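Local atomic coordinates of uncharacterized conserved protein (Methanococcus maripaludis S2, PDB entry 3C2Q), a protein that catalyses the conversion of L-ornithine to L-proline with release of ammonia, using NAD(+) as cofactor. Residues A145-G150 and N171-H176; V300-Q305 and V323-G328. One frame throughout, in Å; residues are numbered along the deposited sequence.

Interaction 1 of 2, residues A145-G150 and N171-H176; sequences AIIHTG and NALATH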
loop_
_atom_site.group_PDB
_atom_site.type_symbol
_atom_site.label_atom_id
_atom_site.label_comp_id
_atom_site.label_asym_id
_atom_site.label_seq_id
_atom_site.Cartn_x
_atom_site.Cartn_y
_atom_site.Cartn_z
ATOM N N ALA B 145 9.482 13.910 1.698
ATOM C CA ALA B 145 9.677 12.796 2.630
ATOM C C ALA B 145 11.129 12.481 2.911
ATOM O O ALA B 145 11.454 11.894 3.958
ATOM C CB ALA B 145 8.931 11.505 2.157
ATOM N N ILE B 146 12.013 12.847 1.985
ATOM C CA ILE B 146 13.448 12.725 2.209
ATOM C C ILE B 146 13.767 13.422 3.518
ATOM O O ILE B 146 14.523 12.893 4.333
ATOM C CB ILE B 146 14.277 13.391 1.072
ATOM C CG1 ILE B 146 14.154 12.577 -0.232
ATOM C CG2 ILE B 146 15.784 13.494 1.471
ATOM C CD1 ILE B 146 14.604 13.419 -1.458
ATOM N N ILE B 147 13.187 14.613 3.710
ATOM C CA ILE B 147 13.478 15.420 4.901
ATOM C C ILE B 147 12.733 14.884 6.119
ATOM O O ILE B 147 13.326 14.683 7.203
ATOM C CB ILE B 147 13.140 16.953 4.712
ATOM C CG1 ILE B 147 13.668 17.481 3.375
ATOM C CG2 ILE B 147 13.726 17.775 5.888
ATOM C CD1 ILE B 147 15.205 17.201 3.113
ATOM N N HIS B 148 11.437 14.614 5.940
ATOM C CA HIS B 148 10.630 14.119 7.055
ATOM C C HIS B 148 11.170 12.855 7.667
ATOM O O HIS B 148 11.030 12.665 8.869
ATOM C CB HIS B 148 9.165 13.845 6.638
ATOM C CG HIS B 148 8.506 14.994 5.952
ATOM N ND1 HIS B 148 8.817 16.317 6.222
ATOM C CD2 HIS B 148 7.567 15.013 4.975
ATOM C CE1 HIS B 148 8.089 17.100 5.447
ATOM N NE2 HIS B 148 7.308 16.335 4.691
ATOM N N THR B 149 11.773 11.993 6.850
ATOM C CA THR B 149 12.275 10.683 7.333
ATOM C C THR B 149 13.734 10.707 7.810
ATOM O O THR B 149 14.286 9.660 8.167
ATOM C CB THR B 149 12.151 9.597 6.234
ATOM O OG1 THR B 149 12.942 9.975 5.111
ATOM C CG2 THR B 149 10.729 9.414 5.804
ATOM N N GLY B 150 14.349 11.889 7.830
ATOM C CA GLY B 150 15.725 12.032 8.359
ATOM C C GLY B 150 16.792 11.708 7.340
ATOM O O GLY B 150 17.955 11.526 7.708
ATOM N N ASN B 171 8.779 23.019 -4.123
ATOM C CA ASN B 171 8.888 23.951 -3.019
ATOM C C ASN B 171 8.997 23.200 -1.704
ATOM O O ASN B 171 9.717 23.627 -0.801
ATOM C CB ASN B 171 7.632 24.840 -2.956
ATOM C CG ASN B 171 7.798 26.033 -1.989
ATOM O OD1 ASN B 171 8.644 26.867 -2.197
ATOM N ND2 ASN B 171 6.967 26.106 -0.955
ATOM N N ALA B 172 8.252 22.094 -1.585
ATOM C CA ALA B 172 8.208 21.390 -0.293
ATOM C C ALA B 172 9.562 20.788 0.087
ATOM O O ALA B 172 9.999 20.948 1.238
ATOM C CB ALA B 172 7.071 20.339 -0.247
ATOM N N LEU B 173 10.239 20.122 -0.851
ATOM C CA LEU B 173 11.567 19.618 -0.563
ATOM C C LEU B 173 12.534 20.742 -0.105
ATOM O O LEU B 173 13.197 20.628 0.935
ATOM C CB LEU B 173 12.186 18.891 -1.751
ATOM C CG LEU B 173 13.642 18.467 -1.452
ATOM C CD1 LEU B 173 13.701 17.359 -0.375
ATOM C CD2 LEU B 173 14.380 17.995 -2.640
ATOM N N ALA B 174 12.639 21.786 -0.917
ATOM C CA ALA B 174 13.560 22.896 -0.605
ATOM C C ALA B 174 13.218 23.569 0.702
ATOM O O ALA B 174 14.126 23.831 1.510
ATOM C CB ALA B 174 13.595 23.922 -1.740
ATOM N N THR B 175 11.939 23.839 0.935
ATOM C CA THR B 175 11.568 24.603 2.124
ATOM C C THR B 175 11.661 23.785 3.414
ATOM O O THR B 175 12.001 24.343 4.452
ATOM C CB THR B 175 10.181 25.312 2.028
ATOM O OG1 THR B 175 9.131 24.324 1.885
ATOM C CG2 THR B 175 10.165 26.296 0.840
ATOM N N HIS B 176 11.380 22.473 3.355
ATOM C CA HIS B 176 11.632 21.625 4.541
ATOM C C HIS B 176 13.097 21.362 4.816
ATOM O O HIS B 176 13.483 21.272 5.989
ATOM C CB HIS B 176 10.812 20.315 4.546
ATOM C CG HIS B 176 9.325 20.547 4.682
ATOM N ND1 HIS B 176 8.755 21.128 5.800
ATOM C CD2 HIS B 176 8.300 20.275 3.838
ATOM C CE1 HIS B 176 7.443 21.194 5.641
ATOM N NE2 HIS B 176 7.146 20.704 4.447
#
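His148 and His176 meet as a T-shaped pair. The CE1 corner of the His148 imidazole points at one face of the His176 ring, 3.6 Å from CD2 of His176, and strikes it toward the rim. The planes stand at 70° with the centroids 4.8 Å apart. His148 gets there because its CG sits anti to its own carbonyl carbon (chi1 -52°), which swings the ring across to the other helix. Each ring is also held by a polar partner beyond the pair: ND1 of His148 is hydrogen-bonded to OG of Ser186, and ND1 of His176 to OE1 of Glu179. An alanine in place of His176 would probably leave the CE1 edge of His148 without the ring face it abuts, and Glu179 without its imidazole mate.

Both segments belong to the Rossmann-fold region, each following a strand of its parallel sheet: 145-148 is a short helix after strand 138-142, while residues 171-176 open the helix after strand 166-170. Asn171 and Ala172 at that opening probably bind NAD(+), as in relatives.

Aliphatic packing makes up the rest. Leu173, its CG anti to the backbone N (chi1 175°), sends CD1 to within 3.8 Å of CG1 of Ile147, the two side chains crossing at about a right angle; CD1 of Ile146 reaches the same methyl at 4.2 Å. On its other branch, Ile147 rests CG2 3.5 Å from the backbone O of His176. Beyond Ile147 and His148, the short helix ends in a Schellman motif, with Gly150 at positive phi.

Interaction 2 of 2, residues V300-Q305 and V323-G328; sequences VCVDIQ and VVTDVG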
loop_
_atom_site.group_PDB
_atom_site.type_symbol
_atom_site.label_atom_id
_atom_site.label_comp_id
_atom_site.label_asym_id
_atom_site.label_seq_id
_atom_site.Cartn_x
_atom_site.Cartn_y
_atom_site.Cartn_z
ATOM N N VAL B 300 16.390 4.718 -11.262
ATOM C CA VAL B 300 16.135 4.013 -9.985
ATOM C C VAL B 300 15.023 4.763 -9.257
ATOM O O VAL B 300 15.104 5.982 -9.061
ATOM C CB VAL B 300 17.402 3.956 -9.083
ATOM C CG1 VAL B 300 17.093 3.215 -7.734
ATOM C CG2 VAL B 300 18.532 3.243 -9.798
ATOM N N CYS B 301 13.959 4.052 -8.913
ATOM C CA CYS B 301 12.831 4.697 -8.249
ATOM C C CYS B 301 12.644 4.072 -6.867
ATOM O O CYS B 301 12.347 2.872 -6.732
ATOM C CB CYS B 301 11.551 4.542 -9.079
ATOM S SG CYS B 301 10.100 5.356 -8.307
ATOM N N VAL B 302 12.877 4.892 -5.864
ATOM C CA VAL B 302 12.850 4.499 -4.451
ATOM C C VAL B 302 11.605 5.083 -3.795
ATOM O O VAL B 302 11.417 6.319 -3.780
ATOM C CB VAL B 302 14.073 5.051 -3.689
ATOM C CG1 VAL B 302 14.111 4.407 -2.278
ATOM C CG2 VAL B 302 15.413 4.689 -4.422
ATOM N N ASP B 303 10.734 4.220 -3.262
ATOM C CA ASP B 303 9.607 4.753 -2.503
ATOM C C ASP B 303 9.143 3.699 -1.527
ATOM O O ASP B 303 9.369 2.510 -1.760
ATOM C CB ASP B 303 8.411 5.202 -3.382
ATOM C CG ASP B 303 7.379 6.068 -2.539
ATOM O OD1 ASP B 303 7.776 6.846 -1.628
ATOM O OD2 ASP B 303 6.192 5.849 -2.613
ATOM N N ILE B 304 8.451 4.116 -0.486
ATOM C CA ILE B 304 7.897 3.131 0.446
ATOM C C ILE B 304 6.607 2.476 -0.077
ATOM O O ILE B 304 6.185 1.423 0.444
ATOM C CB ILE B 304 7.716 3.718 1.860
ATOM C CG1 ILE B 304 7.696 2.563 2.913
ATOM C CG2 ILE B 304 6.483 4.689 1.911
ATOM C CD1 ILE B 304 7.899 3.011 4.404
ATOM N N GLN B 305 5.965 3.110 -1.075
ATOM C CA GLN B 305 4.688 2.626 -1.646
ATOM C C GLN B 305 4.961 1.900 -2.954
ATOM O O GLN B 305 5.418 2.532 -3.911
ATOM C CB GLN B 305 3.690 3.803 -1.865
ATOM C CG GLN B 305 3.392 4.553 -0.558
ATOM C CD GLN B 305 2.341 5.660 -0.680
ATOM O OE1 GLN B 305 2.383 6.483 -1.592
ATOM N NE2 GLN B 305 1.425 5.705 0.282
ATOM N N VAL B 323 12.938 0.225 -6.028
ATOM C CA VAL B 323 13.433 -0.183 -4.702
ATOM C C VAL B 323 12.313 0.244 -3.725
ATOM O O VAL B 323 12.164 1.444 -3.422
ATOM C CB VAL B 323 14.762 0.504 -4.325
ATOM C CG1 VAL B 323 15.233 0.015 -2.923
ATOM C CG2 VAL B 323 15.877 0.188 -5.382
ATOM N N VAL B 324 11.520 -0.720 -3.267
ATOM C CA VAL B 324 10.389 -0.412 -2.352
ATOM C C VAL B 324 10.955 -0.478 -0.915
ATOM O O VAL B 324 11.191 -1.561 -0.350
ATOM C CB VAL B 324 9.198 -1.307 -2.576
ATOM C CG1 VAL B 324 7.981 -0.930 -1.642
ATOM C CG2 VAL B 324 8.749 -1.239 -4.098
ATOM N N THR B 325 11.204 0.703 -0.348
ATOM C CA THR B 325 11.905 0.738 0.931
ATOM C C THR B 325 11.675 2.085 1.595
ATOM O O THR B 325 11.046 2.973 1.020
ATOM C CB THR B 325 13.432 0.474 0.751
ATOM O OG1 THR B 325 14.058 0.308 2.032
ATOM C CG2 THR B 325 14.100 1.636 0.048
ATOM N N ASP B 326 12.205 2.245 2.805
ATOM C CA ASP B 326 12.094 3.494 3.550
ATOM C C ASP B 326 13.203 4.403 3.024
ATOM O O ASP B 326 14.380 4.081 3.147
ATOM C CB ASP B 326 12.267 3.168 5.031
ATOM C CG ASP B 326 12.122 4.381 5.932
ATOM O OD1 ASP B 326 12.623 5.474 5.604
ATOM O OD2 ASP B 326 11.553 4.225 7.015
ATOM N N VAL B 327 12.836 5.553 2.447
ATOM C CA VAL B 327 13.819 6.407 1.812
ATOM C C VAL B 327 14.845 6.972 2.814
ATOM O O VAL B 327 16.021 7.111 2.466
ATOM C CB VAL B 327 13.154 7.570 0.978
ATOM C CG1 VAL B 327 12.534 8.646 1.883
ATOM C CG2 VAL B 327 14.177 8.217 0.043
ATOM N N GLY B 328 14.393 7.299 4.027
ATOM C CA GLY B 328 15.265 7.898 5.029
ATOM C C GLY B 328 16.348 6.924 5.499
ATOM O O GLY B 328 17.501 7.302 5.596
#
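Val323 pairs with Val302 as parallel neighbours, and both polar atoms of its backbone turn to strand 298-303. Its N donates to O of Cys301 at 2.8 Å, while its O receives N of Asp303 at 3.1 Å. Its CG2, anti to the carbonyl carbon, reaches across to CG1 of Val300 at 4.0 Å, on the side of the sheet covered by helix 112-133.

Val324 turns its side chain to the other side of the sheet, as does its bridge partner Asp303. CG1 of Val324 lies 3.6 Å from O of Ile304, and its CA-H points at O of Asp303. This is the right-handed beta-alpha-beta unit of a Rossmann fold, strand 298-303 leading through helix 306-314 to the outermost strand 321-324.

At Thr325 the strand has ended, yet one more bond follows: its N meets O of Asp303 at 2.9 Å. With OG1 anti to the backbone N (chi1 -171°), CG2 takes the crowded position and lies beside CG1 of Val302 at 3.6 Å. OG1 itself is hydrogen-bonded to OD2 of Asp326 of the second subunit.

Asp326 N-caps helix 327-342, OD1 accepting weakly from N of Gly328, and its OD2 meets both OG1 of Thr325 and, in a salt bridge, NZ of Lys112 of the second subunit. Val327 then brings CG2 to 4.5 Å from CG1 of Val302.

Asp303, Asp326 and Val327 probably take part in binding NAD(+), as in relatives. OD2 of Asp303 takes N of Gln305 from above the carboxylate plane in an Asx turn, which would probably limit the turning of that group, while the backbone bonds of Asp303 to Val323 and Thr325 bring it and Asp326 together at the strand ends.

Interactions 1 and 2 are centred about 15 Å apart and touch where Ile146 and Thr149 meet the first turn of helix 327-342. OG1 of Thr149 lies 3.1 Å from CA of Gly328 and 3.5 Å from CG1 of Val327, and that same methyl is 4.2 Å from CA of Ile146. Segment 145-150 therefore rests on the helix that 323-328 leads into. Both interactions contain residues expected from relatives to bind NAD(+), consistent with one cofactor site running along the strand ends of the sheet. A bound imidazole, probably from the crystallisation liquor, lies about 3 Å (nearest atoms) from the side chain of Val327. Both contacts also reach the second subunit.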